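BfpC (Escherichia coli, PDB 3VHJ) is an inner-membrane protein essential for type IV pilus biogenesis, present here as its N-terminal cytoplasmic domain, and probably works with the assembly ATPase BfpD. Local coordinates at residues Glu94-Ile99 with Asp117-Phe122; Ser84-Phe89 with Asp125-Gly130; Asn36-Leu41 with Glu56-Gly61. The protein carries 1 engineered substitution. All blocks are in the same frame, centred on the assembly; numbering follows the deposited sequence.

Contact 1: Glu94-Ile99 with Asp117-Phe122; sequences ELWLVI and DDAKKF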
loop_
_atom_site.group_PDB
_atom_site.type_symbol
_atom_site.label_atom_id
_atom_site.label_comp_id
_atom_site.label_asym_id
_atom_site.label_seq_id
_atom_site.Cartn_x
_atom_site.Cartn_y
_atom_site.Cartn_z
ATOM N N GLU A 94 -7.836 -3.135 14.599
ATOM C CA GLU A 94 -8.995 -3.828 14.040
ATOM C C GLU A 94 -9.076 -3.703 12.524
ATOM O O GLU A 94 -10.170 -3.712 11.950
ATOM C CB GLU A 94 -10.289 -3.252 14.628
ATOM C CG GLU A 94 -10.229 -2.852 16.097
ATOM C CD GLU A 94 -10.204 -4.040 17.023
ATOM O OE1 GLU A 94 -10.399 -3.846 18.242
ATOM O OE2 GLU A 94 -9.987 -5.166 16.532
ATOM N N LEU A 95 -7.932 -3.574 11.869
ATOM C CA LEU A 95 -7.932 -3.437 10.422
ATOM C C LEU A 95 -7.039 -4.507 9.802
ATOM O O LEU A 95 -6.022 -4.881 10.380
ATOM C CB LEU A 95 -7.426 -2.041 10.048
ATOM C CG LEU A 95 -7.543 -1.532 8.614
ATOM C CD1 LEU A 95 -9.013 -1.334 8.246
ATOM C CD2 LEU A 95 -6.787 -0.207 8.504
ATOM N N TRP A 96 -7.431 -4.997 8.631
ATOM C CA TRP A 96 -6.648 -5.995 7.923
ATOM C C TRP A 96 -6.069 -5.370 6.671
ATOM O O TRP A 96 -6.760 -4.652 5.951
ATOM C CB TRP A 96 -7.507 -7.205 7.563
ATOM C CG TRP A 96 -7.767 -8.052 8.757
ATOM C CD1 TRP A 96 -8.748 -7.878 9.696
ATOM C CD2 TRP A 96 -6.973 -9.152 9.202
ATOM N NE1 TRP A 96 -8.605 -8.804 10.702
ATOM C CE2 TRP A 96 -7.523 -9.599 10.424
ATOM C CE3 TRP A 96 -5.844 -9.806 8.687
ATOM C CZ2 TRP A 96 -6.983 -10.669 11.140
ATOM C CZ3 TRP A 96 -5.308 -10.872 9.398
ATOM C CH2 TRP A 96 -5.880 -11.292 10.613
ATOM N N LEU A 97 -4.799 -5.658 6.418
ATOM C CA LEU A 97 -4.099 -5.106 5.270
ATOM C C LEU A 97 -3.647 -6.180 4.284
ATOM O O LEU A 97 -3.207 -7.252 4.687
ATOM C CB LEU A 97 -2.862 -4.343 5.752
ATOM C CG LEU A 97 -3.067 -3.319 6.873
ATOM C CD1 LEU A 97 -1.708 -2.771 7.298
ATOM C CD2 LEU A 97 -3.993 -2.199 6.399
ATOM N N VAL A 98 -3.779 -5.889 2.993
ATOM C CA VAL A 98 -3.319 -6.802 1.953
ATOM C C VAL A 98 -2.440 -5.934 1.063
ATOM O O VAL A 98 -2.914 -4.965 0.473
ATOM C CB VAL A 98 -4.475 -7.387 1.123
ATOM C CG1 VAL A 98 -3.910 -8.303 0.027
ATOM C CG2 VAL A 98 -5.408 -8.181 2.034
ATOM N N ILE A 99 -1.161 -6.278 0.982
ATOM C CA ILE A 99 -0.217 -5.494 0.203
ATOM C C ILE A 99 0.578 -6.337 -0.782
ATOM O O ILE A 99 0.624 -7.553 -0.672
ATOM C CB ILE A 99 0.760 -4.748 1.135
ATOM C CG1 ILE A 99 1.669 -5.736 1.856
ATOM C CG2 ILE A 99 -0.025 -3.956 2.179
ATOM C CD1 ILE A 99 2.669 -5.075 2.780
ATOM N N ASP A 117 -12.437 -11.753 6.778
ATOM C CA ASP A 117 -12.914 -12.616 5.700
ATOM C C ASP A 117 -12.784 -11.938 4.344
ATOM O O ASP A 117 -12.362 -12.561 3.372
ATOM C CB ASP A 117 -14.368 -13.031 5.938
ATOM C CG ASP A 117 -14.507 -14.011 7.087
ATOM O OD1 ASP A 117 -13.749 -15.006 7.107
ATOM O OD2 ASP A 117 -15.372 -13.793 7.965
ATOM N N ASP A 118 -13.150 -10.661 4.281
ATOM C CA ASP A 118 -13.050 -9.904 3.035
ATOM C C ASP A 118 -11.587 -9.764 2.612
ATOM O O ASP A 118 -11.268 -9.831 1.427
ATOM C CB ASP A 118 -13.665 -8.514 3.214
ATOM C CG ASP A 118 -15.154 -8.568 3.477
ATOM O OD1 ASP A 118 -15.745 -7.510 3.779
ATOM O OD2 ASP A 118 -15.734 -9.668 3.376
ATOM N N ALA A 119 -10.712 -9.555 3.591
ATOM C CA ALA A 119 -9.283 -9.403 3.342
ATOM C C ALA A 119 -8.697 -10.719 2.844
ATOM O O ALA A 119 -7.922 -10.745 1.889
ATOM C CB ALA A 119 -8.578 -8.966 4.618
ATOM N N LYS A 120 -9.073 -11.813 3.501
ATOM C CA LYS A 120 -8.596 -13.133 3.112
ATOM C C LYS A 120 -9.067 -13.441 1.689
ATOM O O LYS A 120 -8.295 -13.918 0.857
ATOM C CB LYS A 120 -9.124 -14.193 4.093
ATOM C CG LYS A 120 -8.476 -15.570 3.944
ATOM C CD LYS A 120 -8.987 -16.555 4.995
ATOM C CE LYS A 120 -8.360 -17.938 4.805
ATOM N NZ LYS A 120 -8.775 -18.917 5.856
ATOM N N LYS A 121 -10.332 -13.147 1.408
ATOM C CA LYS A 121 -10.895 -13.397 0.085
ATOM C C LYS A 121 -10.192 -12.587 -1.010
ATOM O O LYS A 121 -9.945 -13.099 -2.103
ATOM C CB LYS A 121 -12.398 -13.086 0.083
ATOM C CG LYS A 121 -13.087 -13.306 -1.261
ATOM C CD LYS A 121 -14.590 -13.071 -1.162
ATOM C CE LYS A 121 -15.269 -13.224 -2.515
ATOM N NZ LYS A 121 -14.968 -14.541 -3.152
ATOM N N PHE A 122 -9.872 -11.329 -0.720
ATOM C CA PHE A 122 -9.195 -10.485 -1.703
ATOM C C PHE A 122 -7.794 -11.034 -1.957
ATOM O O PHE A 122 -7.337 -11.119 -3.096
ATOM C CB PHE A 122 -9.088 -9.048 -1.195
ATOM C CG PHE A 122 -8.501 -8.102 -2.197
ATOM C CD1 PHE A 122 -9.288 -7.569 -3.213
ATOM C CD2 PHE A 122 -7.152 -7.768 -2.147
ATOM C CE1 PHE A 122 -8.736 -6.715 -4.171
ATOM C CE2 PHE A 122 -6.590 -6.916 -3.099
ATOM C CZ PHE A 122 -7.385 -6.388 -4.114
#
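Trp96 and Ala119 mark where strand 96-99 and helix 117-122 come closest, their CA atoms 6.3 Å apart; the two axes run almost parallel, at 11°, with a closest approach of 8.4 Å. Ala119 is the central residue on the helix side. Its CB points at the strand and lies 3.6 Å from Trp96 CB. The touch is made mainly by the base of the tryptophan. With CG anti to its own carbonyl carbon (chi1 -75°), the indole is carried away from the helix. Val98 buries the most surface, and its two methyls share the work. CG2 reaches the helix backbone, 3.6 Å from Ala119 O, and also lies 4.2 Å from Ala119 CB. CG1 goes to Phe122 instead, 3.9 Å from CD2. This methyl meets the phenyl ring at its edge, close to the ring plane, so neither face of the ring is used by Val98. The side chains meet through carbon atoms, and no hydrogen bond joins the two segments. The small Ala119 is consistent with the close approach of the helix backbone here, while Phe122 covers Val98 one turn further on. Strand 96-101 is an inner strand of its sheet, between 85-90 and 107-113. Helix 116-127 belongs to a beta-alpha-beta crossover from strand 107-113 to the parallel strand 135-137, and it packs along this face of the sheet. Ala119 therefore also rests on Leu88 and Phe113, from the strands that flank 96-101.

Contact 2: Ser84-Phe89 with Asp125-Gly130; sequences SFCGLF and DHVAYG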
loop_
_atom_site.group_PDB
_atom_site.type_symbol
_atom_site.label_atom_id
_atom_site.label_comp_id
_atom_site.label_asym_id
_atom_site.label_seq_id
_atom_site.Cartn_x
_atom_site.Cartn_y
_atom_site.Cartn_z
ATOM N N SER A 84 10.513 -8.921 -4.487
ATOM C CA SER A 84 9.080 -8.640 -4.465
ATOM C C SER A 84 8.428 -9.349 -3.281
ATOM O O SER A 84 8.985 -10.302 -2.737
ATOM C CB SER A 84 8.439 -9.117 -5.770
ATOM O OG SER A 84 8.681 -10.504 -5.967
ATOM N N PHE A 85 7.244 -8.892 -2.886
ATOM C CA PHE A 85 6.558 -9.500 -1.754
ATOM C C PHE A 85 5.096 -9.092 -1.694
ATOM O O PHE A 85 4.700 -8.061 -2.238
ATOM C CB PHE A 85 7.239 -9.081 -0.450
ATOM C CG PHE A 85 7.143 -7.598 -0.168
ATOM C CD1 PHE A 85 6.062 -7.074 0.528
ATOM C CD2 PHE A 85 8.117 -6.728 -0.636
ATOM C CE1 PHE A 85 5.948 -5.702 0.755
ATOM C CE2 PHE A 85 8.016 -5.347 -0.416
ATOM C CZ PHE A 85 6.926 -4.837 0.281
ATOM N N CYS A 86 4.300 -9.911 -1.023
ATOM C CA CYS A 86 2.891 -9.619 -0.836
ATOM C C CYS A 86 2.523 -10.240 0.501
ATOM O O CYS A 86 3.282 -11.035 1.051
ATOM C CB CYS A 86 2.043 -10.233 -1.954
ATOM S SG CYS A 86 1.556 -11.947 -1.677
ATOM N N GLY A 87 1.370 -9.870 1.037
ATOM C CA GLY A 87 0.974 -10.448 2.304
ATOM C C GLY A 87 -0.337 -9.936 2.850
ATOM O O GLY A 87 -0.821 -8.873 2.456
ATOM N N LEU A 88 -0.909 -10.734 3.746
ATOM C CA LEU A 88 -2.152 -10.424 4.436
ATOM C C LEU A 88 -1.667 -10.156 5.861
ATOM O O LEU A 88 -1.037 -11.018 6.478
ATOM C CB LEU A 88 -3.079 -11.640 4.410
ATOM C CG LEU A 88 -4.343 -11.610 5.272
ATOM C CD1 LEU A 88 -5.271 -10.496 4.823
ATOM C CD2 LEU A 88 -5.040 -12.966 5.165
ATOM N N PHE A 89 -1.947 -8.963 6.375
ATOM C CA PHE A 89 -1.480 -8.585 7.706
ATOM C C PHE A 89 -2.530 -7.887 8.553
ATOM O O PHE A 89 -3.269 -7.040 8.064
ATOM C CB PHE A 89 -0.315 -7.595 7.607
ATOM C CG PHE A 89 0.880 -8.096 6.855
ATOM C CD1 PHE A 89 1.868 -8.826 7.502
ATOM C CD2 PHE A 89 1.060 -7.759 5.516
ATOM C CE1 PHE A 89 3.027 -9.203 6.831
ATOM C CE2 PHE A 89 2.214 -8.133 4.838
ATOM C CZ PHE A 89 3.198 -8.853 5.495
ATOM N N ASP A 125 -8.098 -14.356 -4.031
ATOM C CA ASP A 125 -8.603 -14.123 -5.376
ATOM C C ASP A 125 -7.721 -13.266 -6.278
ATOM O O ASP A 125 -7.666 -13.497 -7.484
ATOM C CB ASP A 125 -10.001 -13.493 -5.332
ATOM C CG ASP A 125 -11.035 -14.393 -4.673
ATOM O OD1 ASP A 125 -10.917 -15.630 -4.783
ATOM O OD2 ASP A 125 -11.976 -13.852 -4.056
ATOM N N HIS A 126 -7.013 -12.295 -5.713
ATOM C CA HIS A 126 -6.212 -11.410 -6.554
ATOM C C HIS A 126 -4.741 -11.209 -6.225
ATOM O O HIS A 126 -3.975 -10.791 -7.089
ATOM C CB HIS A 126 -6.864 -10.027 -6.589
ATOM C CG HIS A 126 -8.318 -10.048 -6.934
ATOM N ND1 HIS A 126 -8.779 -10.330 -8.201
ATOM C CD2 HIS A 126 -9.417 -9.828 -6.173
ATOM C CE1 HIS A 126 -10.099 -10.282 -8.208
ATOM N NE2 HIS A 126 -10.511 -9.980 -6.989
ATOM N N VAL A 127 -4.334 -11.500 -4.999
ATOM C CA VAL A 127 -2.955 -11.236 -4.615
ATOM C C VAL A 127 -1.985 -12.402 -4.520
ATOM O O VAL A 127 -0.982 -12.440 -5.222
ATOM C CB VAL A 127 -2.925 -10.478 -3.268
ATOM C CG1 VAL A 127 -1.491 -10.088 -2.909
ATOM C CG2 VAL A 127 -3.827 -9.256 -3.354
ATOM N N ALA A 128 -2.278 -13.334 -3.627
ATOM C CA ALA A 128 -1.423 -14.486 -3.393
ATOM C C ALA A 128 -0.840 -15.125 -4.648
ATOM O O ALA A 128 0.337 -15.493 -4.676
ATOM C CB ALA A 128 -2.190 -15.535 -2.596
ATOM N N TYR A 129 -1.661 -15.249 -5.684
ATOM C CA TYR A 129 -1.220 -15.898 -6.910
ATOM C C TYR A 129 -1.262 -15.003 -8.132
ATOM O O TYR A 129 -1.226 -15.496 -9.256
ATOM C CB TYR A 129 -2.096 -17.124 -7.156
ATOM C CG TYR A 129 -2.313 -17.937 -5.900
ATOM C CD1 TYR A 129 -1.239 -18.549 -5.251
ATOM C CD2 TYR A 129 -3.582 -18.069 -5.342
ATOM C CE1 TYR A 129 -1.429 -19.273 -4.073
ATOM C CE2 TYR A 129 -3.782 -18.788 -4.168
ATOM C CZ TYR A 129 -2.701 -19.387 -3.539
ATOM O OH TYR A 129 -2.888 -20.090 -2.373
ATOM N N GLY A 130 -1.326 -13.693 -7.924
ATOM C CA GLY A 130 -1.402 -12.792 -9.061
ATOM C C GLY A 130 -0.082 -12.351 -9.658
ATOM O O GLY A 130 -0.056 -11.735 -10.725
#
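Cys86, on strand 85-89, has the most surface buried here, followed by Val127 and Ala128 of segment 125-130. The Cys86 side chain points from the strand toward this segment. One methyl of Val127 receives it: CG1 lies 3.7 Å from Cys86 CB and 3.8 Å from Cys86 SG. The methyl thus sits alongside the CB-SG bond and does not merely meet its end. Chi1 of Cys86 is 86°, which places SG between the backbone N and the carbonyl carbon. From there the sulfur also lies near the backbone of Ala128, the residue after Val127, with Ala128 CA 4.3 Å from Cys86 SG. The Ala128 methyl does not lead this contact; it lies over the ring face of Tyr129 in its own segment. The helix widens into a pi-type turn at 125-127. Phe123 and Trp133 also touch Cys86, while Val98 of the adjacent strand touches Val127. The Val127 carbonyl O accepts hydrogen bonds from Gly130 N, at 3.0 Å, and from Trp133 NE1, so this buried polar atom has two donors. Between the two segments there is no hydrogen bond and no ion pair. Across this contact the thiol is met by carbon atoms, which suggests that the contact is held by apolar burial.

Contact 3: Asn36-Leu41 with Glu56-Gly61; sequences NKSLTL and EQFAVG
Phe58 and Val60 of strand 56-60 face helix 36-41 and meet it through Ser38 and Leu39. The strand and helix axes are 15° from parallel and approach to 9.0 Å. Gln57, early in the strand, serves another part of the chain. Its OE1 accepts a hydrogen bond from Val107 N and its NE2 donates to Gly105 O, so the amide is bound at both ends by strand 107-113 and the loop before it. Phe58 is the first residue to reach the helix. Its CE1 lies 4.0 Å from Ser38 CB, and Ala34 and Leu35, a turn earlier, touch the same phenyl group. The helix is part of a beta-alpha-beta crossover. It leads from strand 21-23 to the parallel strand 46-52 and passes over strand 55-60, which lies between them in an antiparallel sheet. Ala59 points away from the helix, to the other side of this sheet. Val60 turns back and is the main strand residue of the contact. Its CG2 is 3.4 Å from Ser38 OG, a van der Waals touch on the hydroxyl oxygen. Ser38 OG is brought there by a chi1 of -178°, anti to the backbone N. On the Leu39 side a single methyl faces both branches of the valine: CD2 of Leu39 is 3.9 Å from Val60 CG2 and 3.9 Å from Val60 CG1. The Leu39 CB does not start out toward the strand, but the end of the side chain comes nearer. The helix turn behind these residues has an extra bond, from Thr40 OG1 to Asn36 O at 2.9 Å. Thr40 N donates to the same oxygen from the opposite face of the carbonyl plane. Gly61 O accepts a hydrogen bond from Ser44 OG, just past the helix.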
loop_
_atom_site.group_PDB
_atom_site.type_symbol
_atom_site.label_atom_id
_atom_site.label_comp_id
_atom_site.label_asym_id
_atom_site.label_seq_id
_atom_site.Cartn_x
_atom_site.Cartn_y
_atom_site.Cartn_z
ATOM N N ASN A 36 -1.325 13.852 -11.877
ATOM C CA ASN A 36 -2.362 14.857 -12.013
ATOM C C ASN A 36 -3.617 14.329 -12.680
ATOM O O ASN A 36 -4.720 14.780 -12.370
ATOM C CB ASN A 36 -1.813 16.067 -12.761
ATOM C CG ASN A 36 -1.079 17.013 -11.845
ATOM O OD1 ASN A 36 -1.692 17.682 -11.010
ATOM N ND2 ASN A 36 0.237 17.069 -11.978
ATOM N N LYS A 37 -3.452 13.372 -13.589
ATOM C CA LYS A 37 -4.594 12.778 -14.273
ATOM C C LYS A 37 -5.361 11.927 -13.271
ATOM O O LYS A 37 -6.589 11.867 -13.299
ATOM C CB LYS A 37 -4.132 11.915 -15.452
ATOM C CG LYS A 37 -3.667 12.729 -16.657
ATOM C CD LYS A 37 -2.996 11.866 -17.724
ATOM C CE LYS A 37 -3.934 10.812 -18.291
ATOM N NZ LYS A 37 -3.277 10.019 -19.367
ATOM N N SER A 38 -4.624 11.275 -12.379
ATOM C CA SER A 38 -5.240 10.434 -11.363
ATOM C C SER A 38 -5.975 11.299 -10.340
ATOM O O SER A 38 -7.097 10.984 -9.939
ATOM C CB SER A 38 -4.171 9.586 -10.668
ATOM O OG SER A 38 -4.752 8.729 -9.703
ATOM N N LEU A 39 -5.341 12.390 -9.919
ATOM C CA LEU A 39 -5.954 13.301 -8.953
ATOM C C LEU A 39 -7.251 13.868 -9.523
ATOM O O LEU A 39 -8.258 13.976 -8.824
ATOM C CB LEU A 39 -4.999 14.450 -8.624
ATOM C CG LEU A 39 -3.785 14.113 -7.753
ATOM C CD1 LEU A 39 -2.828 15.282 -7.747
ATOM C CD2 LEU A 39 -4.242 13.783 -6.339
ATOM N N THR A 40 -7.219 14.234 -10.800
ATOM C CA THR A 40 -8.395 14.789 -11.459
ATOM C C THR A 40 -9.501 13.745 -11.529
ATOM O O THR A 40 -10.654 14.022 -11.200
ATOM C CB THR A 40 -8.056 15.259 -12.886
ATOM O OG1 THR A 40 -7.104 16.322 -12.814
ATOM C CG2 THR A 40 -9.312 15.758 -13.602
ATOM N N LEU A 41 -9.136 12.541 -11.957
ATOM C CA LEU A 41 -10.087 11.444 -12.074
ATOM C C LEU A 41 -10.736 11.079 -10.745
ATOM O O LEU A 41 -11.898 10.696 -10.703
ATOM C CB LEU A 41 -9.394 10.202 -12.639
ATOM C CG LEU A 41 -10.239 8.923 -12.670
ATOM C CD1 LEU A 41 -11.375 9.086 -13.675
ATOM C CD2 LEU A 41 -9.368 7.741 -13.047
ATOM N N GLU A 56 9.762 6.035 -10.789
ATOM C CA GLU A 56 8.878 6.619 -9.802
ATOM C C GLU A 56 7.438 6.151 -9.888
ATOM O O GLU A 56 7.025 5.528 -10.863
ATOM C CB GLU A 56 8.928 8.139 -9.911
ATOM C CG GLU A 56 10.288 8.703 -9.576
ATOM C CD GLU A 56 10.292 10.204 -9.584
ATOM O OE1 GLU A 56 10.556 10.794 -10.656
ATOM O OE2 GLU A 56 10.015 10.791 -8.517
ATOM N N GLN A 57 6.687 6.457 -8.838
ATOM C CA GLN A 57 5.283 6.107 -8.761
ATOM C C GLN A 57 4.625 7.067 -7.779
ATOM O O GLN A 57 5.298 7.830 -7.082
ATOM C CB GLN A 57 5.110 4.653 -8.309
ATOM C CG GLN A 57 5.534 4.368 -6.880
ATOM C CD GLN A 57 5.556 2.882 -6.579
ATOM O OE1 GLN A 57 4.567 2.183 -6.783
ATOM N NE2 GLN A 57 6.691 2.393 -6.092
ATOM N N PHE A 58 3.304 7.033 -7.721
ATOM C CA PHE A 58 2.594 7.945 -6.845
ATOM C C PHE A 58 1.390 7.299 -6.183
ATOM O O PHE A 58 0.885 6.274 -6.636
ATOM C CB PHE A 58 2.143 9.149 -7.662
ATOM C CG PHE A 58 1.431 8.770 -8.927
ATOM C CD1 PHE A 58 0.089 8.404 -8.904
ATOM C CD2 PHE A 58 2.120 8.727 -10.138
ATOM C CE1 PHE A 58 -0.559 8.000 -10.073
ATOM C CE2 PHE A 58 1.486 8.325 -11.309
ATOM C CZ PHE A 58 0.142 7.960 -11.278
ATOM N N ALA A 59 0.944 7.917 -5.099
ATOM C CA ALA A 59 -0.219 7.442 -4.370
ATOM C C ALA A 59 -1.224 8.585 -4.303
ATOM O O ALA A 59 -0.847 9.742 -4.126
ATOM C CB ALA A 59 0.184 7.012 -2.962
ATOM N N VAL A 60 -2.501 8.266 -4.467
ATOM C CA VAL A 60 -3.549 9.278 -4.380
ATOM C C VAL A 60 -4.433 8.902 -3.195
ATOM O O VAL A 60 -4.906 7.770 -3.106
ATOM C CB VAL A 60 -4.388 9.340 -5.680
ATOM C CG1 VAL A 60 -5.627 10.204 -5.470
ATOM C CG2 VAL A 60 -3.542 9.945 -6.797
ATOM N N GLY A 61 -4.634 9.850 -2.281
ATOM C CA GLY A 61 -5.441 9.586 -1.102
ATOM C C GLY A 61 -6.928 9.836 -1.261
ATOM O O GLY A 61 -7.371 10.488 -2.208
#

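Contact 3 closes along the chain before the other two open, and contact 1 is nested inside the loop closed by contact 2. Contacts 1 and 2 have centres about 11 Å apart. They share helix 116-127 and use the neighbouring strands 96-101 and 85-90, which are joined by probable backbone hydrogen bonds such as Leu97 N to Phe89 O, 2.6 Å. Contact 3 belongs to a separate sheet on the other side of the chain's centre, with its centre about 24 Å from contact 1 and 23 Å from contact 2. Each of these two sheets is thus covered by its own helix. Two such units are consistent with the actin-like architecture of related secretion proteins.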